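Local atomic coordinates of sortase, SrtB family (Streptococcus pneumoniae PCS8235, PDB entry 4Y4Q), a protein that probably acts as a class B cysteine transpeptidase that takes part in forming the type II pilus on the pneumococcal surface. Residues W74-T80 against H153-Y159; D179-Y183 against Y196-L200. All blocks are in the same frame, centred on the assembly; numbering follows the deposited sequence.

Contact 1 of 2, residues W74-T80 against H153-Y159; sequences WINVYGT and HRYGSIY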
loop_
_atom_site.group_PDB
_atom_site.type_symbol
_atom_site.label_atom_id
_atom_site.label_comp_id
_atom_site.label_asym_id
_atom_site.label_seq_id
_atom_site.Cartn_x
_atom_site.Cartn_y
_atom_site.Cartn_z
ATOM N N TRP A 74 -9.585 -4.716 -3.924
ATOM C CA TRP A 74 -10.082 -3.538 -3.225
ATOM C C TRP A 74 -9.368 -3.402 -1.886
ATOM O O TRP A 74 -9.067 -4.412 -1.238
ATOM C CB TRP A 74 -11.595 -3.655 -3.004
ATOM C CG TRP A 74 -12.236 -2.354 -2.681
ATOM C CD1 TRP A 74 -12.236 -1.719 -1.475
ATOM C CD2 TRP A 74 -12.971 -1.511 -3.584
ATOM N NE1 TRP A 74 -12.935 -0.534 -1.568
ATOM C CE2 TRP A 74 -13.394 -0.383 -2.853
ATOM C CE3 TRP A 74 -13.317 -1.606 -4.937
ATOM C CZ2 TRP A 74 -14.154 0.649 -3.431
ATOM C CZ3 TRP A 74 -14.065 -0.584 -5.513
ATOM C CH2 TRP A 74 -14.479 0.530 -4.759
ATOM N N ILE A 75 -9.094 -2.160 -1.482
ATOM C CA ILE A 75 -8.395 -1.900 -0.223
ATOM C C ILE A 75 -9.126 -0.872 0.642
ATOM O O ILE A 75 -9.597 0.164 0.156
ATOM C CB ILE A 75 -6.927 -1.440 -0.472
ATOM C CG1 ILE A 75 -6.161 -1.269 0.840
ATOM C CG2 ILE A 75 -6.878 -0.153 -1.274
ATOM C CD1 ILE A 75 -4.629 -1.341 0.637
ATOM N N ASN A 76 -9.192 -1.153 1.938
ATOM C CA ASN A 76 -9.897 -0.291 2.876
ATOM C C ASN A 76 -9.055 -0.112 4.139
ATOM O O ASN A 76 -8.488 -1.078 4.644
ATOM C CB ASN A 76 -11.234 -0.940 3.221
ATOM C CG ASN A 76 -12.159 -0.018 4.007
ATOM O OD1 ASN A 76 -11.898 1.179 4.155
ATOM N ND2 ASN A 76 -13.259 -0.575 4.502
ATOM N N VAL A 77 -8.951 1.121 4.632
ATOM C CA VAL A 77 -8.397 1.363 5.958
ATOM C C VAL A 77 -9.466 2.047 6.821
ATOM O O VAL A 77 -9.903 3.172 6.528
ATOM C CB VAL A 77 -7.127 2.220 5.911
ATOM C CG1 VAL A 77 -6.643 2.546 7.343
ATOM C CG2 VAL A 77 -6.035 1.509 5.133
ATOM N N TYR A 78 -9.884 1.362 7.880
ATOM C CA TYR A 78 -11.049 1.779 8.660
ATOM C C TYR A 78 -10.978 3.222 9.149
ATOM O O TYR A 78 -9.908 3.715 9.472
ATOM C CB TYR A 78 -11.251 0.824 9.836
ATOM C CG TYR A 78 -11.444 -0.608 9.396
ATOM C CD1 TYR A 78 -12.288 -0.915 8.339
ATOM C CD2 TYR A 78 -10.781 -1.651 10.027
ATOM C CE1 TYR A 78 -12.474 -2.222 7.928
ATOM C CE2 TYR A 78 -10.956 -2.972 9.615
ATOM C CZ TYR A 78 -11.810 -3.244 8.570
ATOM O OH TYR A 78 -11.996 -4.545 8.159
ATOM N N GLY A 79 -12.125 3.893 9.187
ATOM C CA GLY A 79 -12.182 5.282 9.608
ATOM C C GLY A 79 -11.430 6.277 8.728
ATOM O O GLY A 79 -11.278 7.432 9.121
ATOM N N THR A 80 -10.957 5.856 7.552
ATOM C CA THR A 80 -10.286 6.792 6.646
ATOM C C THR A 80 -10.943 6.848 5.273
ATOM O O THR A 80 -11.883 6.097 5.006
ATOM C CB THR A 80 -8.823 6.416 6.418
ATOM O OG1 THR A 80 -8.755 5.262 5.569
ATOM C CG2 THR A 80 -8.109 6.137 7.741
ATOM N N HIS A 153 -5.424 4.668 13.690
ATOM C CA HIS A 153 -5.763 3.911 12.516
ATOM C C HIS A 153 -4.720 2.828 12.493
ATOM O O HIS A 153 -3.557 3.071 12.171
ATOM C CB HIS A 153 -5.659 4.779 11.263
ATOM C CG HIS A 153 -6.550 5.982 11.286
ATOM N ND1 HIS A 153 -6.167 7.181 11.848
ATOM C CD2 HIS A 153 -7.805 6.171 10.815
ATOM C CE1 HIS A 153 -7.148 8.056 11.723
ATOM N NE2 HIS A 153 -8.154 7.468 11.100
ATOM N N ARG A 154 -5.141 1.620 12.830
ATOM C CA ARG A 154 -4.239 0.487 12.761
ATOM C C ARG A 154 -4.692 -0.566 11.752
ATOM O O ARG A 154 -3.871 -1.208 11.112
ATOM C CB ARG A 154 -4.120 -0.132 14.160
ATOM C CG ARG A 154 -3.240 -1.369 14.253
ATOM C CD ARG A 154 -2.935 -1.669 15.704
ATOM N NE ARG A 154 -2.385 -3.000 15.936
ATOM C CZ ARG A 154 -1.896 -3.399 17.108
ATOM N NH1 ARG A 154 -1.877 -2.560 18.137
ATOM N NH2 ARG A 154 -1.426 -4.628 17.257
ATOM N N TYR A 155 -6.000 -0.743 11.614
ATOM C CA TYR A 155 -6.516 -1.879 10.859
ATOM C C TYR A 155 -7.239 -1.488 9.574
ATOM O O TYR A 155 -7.689 -0.342 9.392
ATOM C CB TYR A 155 -7.439 -2.749 11.735
ATOM C CG TYR A 155 -6.787 -3.302 12.991
ATOM C CD1 TYR A 155 -5.954 -4.417 12.942
ATOM C CD2 TYR A 155 -7.022 -2.718 14.230
ATOM C CE1 TYR A 155 -5.367 -4.925 14.094
ATOM C CE2 TYR A 155 -6.441 -3.220 15.383
ATOM C CZ TYR A 155 -5.610 -4.317 15.310
ATOM O OH TYR A 155 -5.039 -4.816 16.464
ATOM N N GLY A 156 -7.346 -2.471 8.687
ATOM C CA GLY A 156 -8.037 -2.311 7.426
ATOM C C GLY A 156 -8.288 -3.687 6.839
ATOM O O GLY A 156 -8.086 -4.708 7.508
ATOM N N SER A 157 -8.738 -3.731 5.593
ATOM C CA SER A 157 -8.943 -5.015 4.945
ATOM C C SER A 157 -8.548 -4.873 3.497
ATOM O O SER A 157 -8.422 -3.752 2.969
ATOM C CB SER A 157 -10.394 -5.430 5.028
ATOM O OG SER A 157 -11.176 -4.473 4.353
ATOM N N ILE A 158 -8.318 -6.011 2.860
ATOM C CA ILE A 158 -7.990 -6.000 1.451
ATOM C C ILE A 158 -8.652 -7.203 0.807
ATOM O O ILE A 158 -8.699 -8.285 1.392
ATOM C CB ILE A 158 -6.461 -5.977 1.236
ATOM C CG1 ILE A 158 -6.126 -5.939 -0.260
ATOM C CG2 ILE A 158 -5.792 -7.165 1.917
ATOM C CD1 ILE A 158 -4.637 -5.885 -0.527
ATOM N N TYR A 159 -9.220 -6.997 -0.372
ATOM C CA TYR A 159 -9.814 -8.090 -1.112
ATOM C C TYR A 159 -8.995 -8.291 -2.374
ATOM O O TYR A 159 -8.640 -7.319 -3.049
ATOM C CB TYR A 159 -11.262 -7.768 -1.458
ATOM C CG TYR A 159 -11.964 -8.875 -2.206
ATOM C CD1 TYR A 159 -11.816 -9.019 -3.583
ATOM C CD2 TYR A 159 -12.768 -9.784 -1.537
ATOM C CE1 TYR A 159 -12.446 -10.040 -4.268
ATOM C CE2 TYR A 159 -13.419 -10.795 -2.215
ATOM C CZ TYR A 159 -13.257 -10.917 -3.579
ATOM O OH TYR A 159 -13.912 -11.927 -4.246
HETATM O O HOH W 1 -8.033 1.907 10.854
#

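Contact 2 of 2, residues D179-Y183 against Y196-L200; sequences DFNIY and YLDHL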
loop_
_atom_site.group_PDB
_atom_site.type_symbol
_atom_site.label_atom_id
_atom_site.label_comp_id
_atom_site.label_asym_id
_atom_site.label_seq_id
_atom_site.Cartn_x
_atom_site.Cartn_y
_atom_site.Cartn_z
ATOM N N ASP A 179 14.230 6.718 -4.155
ATOM C CA ASP A 179 14.890 5.882 -3.148
ATOM C C ASP A 179 14.674 4.398 -3.457
ATOM O O ASP A 179 13.713 3.780 -2.992
ATOM C CB ASP A 179 14.379 6.201 -1.744
ATOM C CG ASP A 179 15.227 5.562 -0.645
ATOM O OD1 ASP A 179 15.862 4.511 -0.893
ATOM O OD2 ASP A 179 15.253 6.117 0.477
ATOM N N PHE A 180 15.579 3.821 -4.234
ATOM C CA PHE A 180 15.417 2.436 -4.664
ATOM C C PHE A 180 15.595 1.440 -3.519
ATOM O O PHE A 180 15.162 0.307 -3.625
ATOM C CB PHE A 180 16.340 2.142 -5.835
ATOM C CG PHE A 180 16.167 3.098 -6.969
ATOM C CD1 PHE A 180 14.959 3.171 -7.649
ATOM C CD2 PHE A 180 17.194 3.948 -7.343
ATOM C CE1 PHE A 180 14.791 4.069 -8.700
ATOM C CE2 PHE A 180 17.033 4.843 -8.398
ATOM C CZ PHE A 180 15.837 4.901 -9.075
ATOM N N ASN A 181 16.200 1.867 -2.416
ATOM C CA ASN A 181 16.259 1.025 -1.220
ATOM C C ASN A 181 14.859 0.605 -0.775
ATOM O O ASN A 181 14.691 -0.447 -0.169
ATOM C CB ASN A 181 16.928 1.770 -0.059
ATOM C CG ASN A 181 18.406 1.971 -0.267
ATOM O OD1 ASN A 181 19.142 1.014 -0.507
ATOM N ND2 ASN A 181 18.850 3.222 -0.191
ATOM N N ILE A 182 13.867 1.450 -1.062
ATOM C CA ILE A 182 12.492 1.231 -0.608
ATOM C C ILE A 182 11.603 0.701 -1.733
ATOM O O ILE A 182 10.796 -0.217 -1.543
ATOM C CB ILE A 182 11.874 2.547 -0.138
ATOM C CG1 ILE A 182 12.720 3.163 0.982
ATOM C CG2 ILE A 182 10.366 2.360 0.203
ATOM C CD1 ILE A 182 12.766 2.354 2.245
ATOM N N TYR A 183 11.739 1.319 -2.900
ATOM C CA TYR A 183 10.949 0.968 -4.071
ATOM C C TYR A 183 11.647 -0.127 -4.870
ATOM O O TYR A 183 12.067 0.098 -6.007
ATOM C CB TYR A 183 10.737 2.210 -4.952
ATOM C CG TYR A 183 9.874 3.282 -4.303
ATOM C CD1 TYR A 183 8.489 3.160 -4.271
ATOM C CD2 TYR A 183 10.451 4.410 -3.711
ATOM C CE1 TYR A 183 7.695 4.140 -3.668
ATOM C CE2 TYR A 183 9.675 5.384 -3.114
ATOM C CZ TYR A 183 8.293 5.239 -3.097
ATOM O OH TYR A 183 7.507 6.204 -2.509
ATOM N N TYR A 196 15.836 -6.011 3.819
ATOM C CA TYR A 196 14.920 -4.984 3.314
ATOM C C TYR A 196 14.025 -4.483 4.448
ATOM O O TYR A 196 13.785 -3.282 4.578
ATOM C CB TYR A 196 14.053 -5.549 2.183
ATOM C CG TYR A 196 12.972 -4.613 1.661
ATOM C CD1 TYR A 196 13.274 -3.625 0.735
ATOM C CD2 TYR A 196 11.647 -4.760 2.048
ATOM C CE1 TYR A 196 12.293 -2.786 0.229
ATOM C CE2 TYR A 196 10.643 -3.911 1.546
ATOM C CZ TYR A 196 10.980 -2.936 0.644
ATOM O OH TYR A 196 10.016 -2.103 0.138
ATOM N N LEU A 197 13.531 -5.419 5.254
ATOM C CA LEU A 197 12.656 -5.105 6.382
ATOM C C LEU A 197 13.400 -4.262 7.410
ATOM O O LEU A 197 12.882 -3.249 7.890
ATOM C CB LEU A 197 12.193 -6.408 7.026
ATOM C CG LEU A 197 10.816 -6.523 7.666
ATOM C CD1 LEU A 197 9.734 -5.935 6.765
ATOM C CD2 LEU A 197 10.558 -7.991 7.912
ATOM N N ASP A 198 14.625 -4.676 7.727
ATOM C CA ASP A 198 15.417 -3.999 8.743
ATOM C C ASP A 198 15.670 -2.538 8.374
ATOM O O ASP A 198 15.619 -1.656 9.236
ATOM C CB ASP A 198 16.737 -4.738 8.982
ATOM C CG ASP A 198 16.574 -5.987 9.849
ATOM O OD1 ASP A 198 15.425 -6.418 10.076
ATOM O OD2 ASP A 198 17.600 -6.539 10.298
ATOM N N HIS A 199 15.935 -2.280 7.098
ATOM C CA HIS A 199 16.188 -0.912 6.649
ATOM C C HIS A 199 14.893 -0.114 6.656
ATOM O O HIS A 199 14.845 1.004 7.181
ATOM C CB HIS A 199 16.832 -0.869 5.249
ATOM C CG HIS A 199 17.031 0.522 4.732
ATOM N ND1 HIS A 199 16.145 1.127 3.862
ATOM C CD2 HIS A 199 17.987 1.444 4.995
ATOM C CE1 HIS A 199 16.558 2.358 3.601
ATOM N NE2 HIS A 199 17.671 2.573 4.278
ATOM N N LEU A 200 13.849 -0.699 6.072
ATOM C CA LEU A 200 12.523 -0.081 6.044
ATOM C C LEU A 200 12.127 0.431 7.434
ATOM O O LEU A 200 11.767 1.591 7.598
ATOM C CB LEU A 200 11.494 -1.083 5.522
ATOM C CG LEU A 200 10.097 -0.570 5.160
ATOM C CD1 LEU A 200 10.166 0.525 4.096
ATOM C CD2 LEU A 200 9.240 -1.721 4.674
HETATM O O HOH W 2 14.849 -1.283 2.525
#

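Contact 1 of 2, residues W74-T80 against H153-Y159
Strands 74-77 and 155-159 run antiparallel, their axes 4.6 Å apart and their directions at 173°. W74 pairs with Y159 and N76 with S157 as hydrogen-bonded pairs, whereas I75 faces I158 and V77 faces G156 in non-hydrogen-bonded positions. The shortest of the ladder's bonds runs from Y159 N to W74 O, 2.7 Å long and nearly straight at 171°. At the other end the ladder finishes with a longer bond, Y78 N to Y155 O (3.2 Å), beside which a water donates to both Y155 O and Y78 O. These strands belong to the curled mixed sheet of the sortase beta-barrel: strand 83-88 continues it beyond 73-77, and strand 163-176 beyond 155-160. I75 and I158 lie on the same face, and each touches L167 and L86 of those flanking strands. With CG1 anti to the backbone N (chi1 -179°), I158 lays this atom alongside W74 O, 3.5 Å away. On the face with W74, N76 and Y159, S157 brings OG to 3.7 Å from N76 CB. The indole of W74 turns from Y159 toward strand 83-88, where NE1 bonds to D83 OD1. Leaving the strand, the chain makes a type II turn from V77 to T80 in which V77 O accepts from both T80 N and T80 OG1. Y78 swings back from this turn over the partner strand, one ring face covering G156 CA, 3.9 Å from the ring centroid, in a CH-pi contact; its OH reaches S157 CB. At G156, which has no side chain, CA packs against N76 O and lies 4.0 Å from V77 CA. H153 turns its ring edge toward Y78 O and G79 O, while its ND1 bonds to F149 O in the preceding helix.

Contact 2 of 2, residues D179-Y183 against Y196-L200
The phenol of Y196 donates to I182 O across 2.6 Å, the one direct hydrogen bond between residues 179-183 and 196-200. The acceptor lies at the ring edge, and the hydroxyl approaches in the carbonyl plane, with a C=O...O angle of 145°. Both segments lie between strands 163-176 and 218-225, in what corresponds to the beta6/beta7 loop of sortases, whose helix is characteristic of class B enzymes; here the chain folds back against that helix. Because Y196 CG is anti to the backbone N (chi1 175°), the ring extends from helix to loop and passes a second carbonyl, with CE1 3.4 Å from N181 O. That oxygen also accepts from a water at 2.8 Å, which donates to Y196 O and bonds to H199 ND1, tying the loop carbonyl to a helix carbonyl and to a side chain three residues further on. The loop itself is gathered at D179 O, which takes both I182 N and Y183 N; D179 OD1 adds weak bonds from N181 N and N181 ND2. Next to the water-bridged part the contact is apolar. I182 is buried on V175, L220 and I234 of the sheet, and L200 touches E171 and L173 of strand 163-176, so the two residues meet against the sheet, their side chains crossing at about a right angle. I182 CD1 meets L200 CD1 methyl to methyl at 3.7 Å. The same I182 methyl sits at the edge of the H199 imidazole, near its plane, and on the more exposed side N181 CB packs 3.7 Å from H199 CE1.

In the fold
From the N terminus the chain enters contact 1 first, in strand 73-77. It then runs through strands 83-88, 110-112 and 124-129 and helices 139-143 and 147-152 before strand 155-160 returns to close this long loop, 73 residues apart at the nearest ends. Strand 163-176 leads on to contact 2, where loop 179-183 meets helix 190-202 with 12 residues between the two segments. The two closures follow in series, neither nested nor crossed, on opposite sides of the chain's centre; the centres of contacts 1 and 2 are about 23 Å apart. Contact 1 joins neighbouring strands within the sheet, whereas contact 2 packs a loop and a helix beside it. Strand 163-176 links them: it pairs with 155-160 at one end and backs contact 2 toward the other.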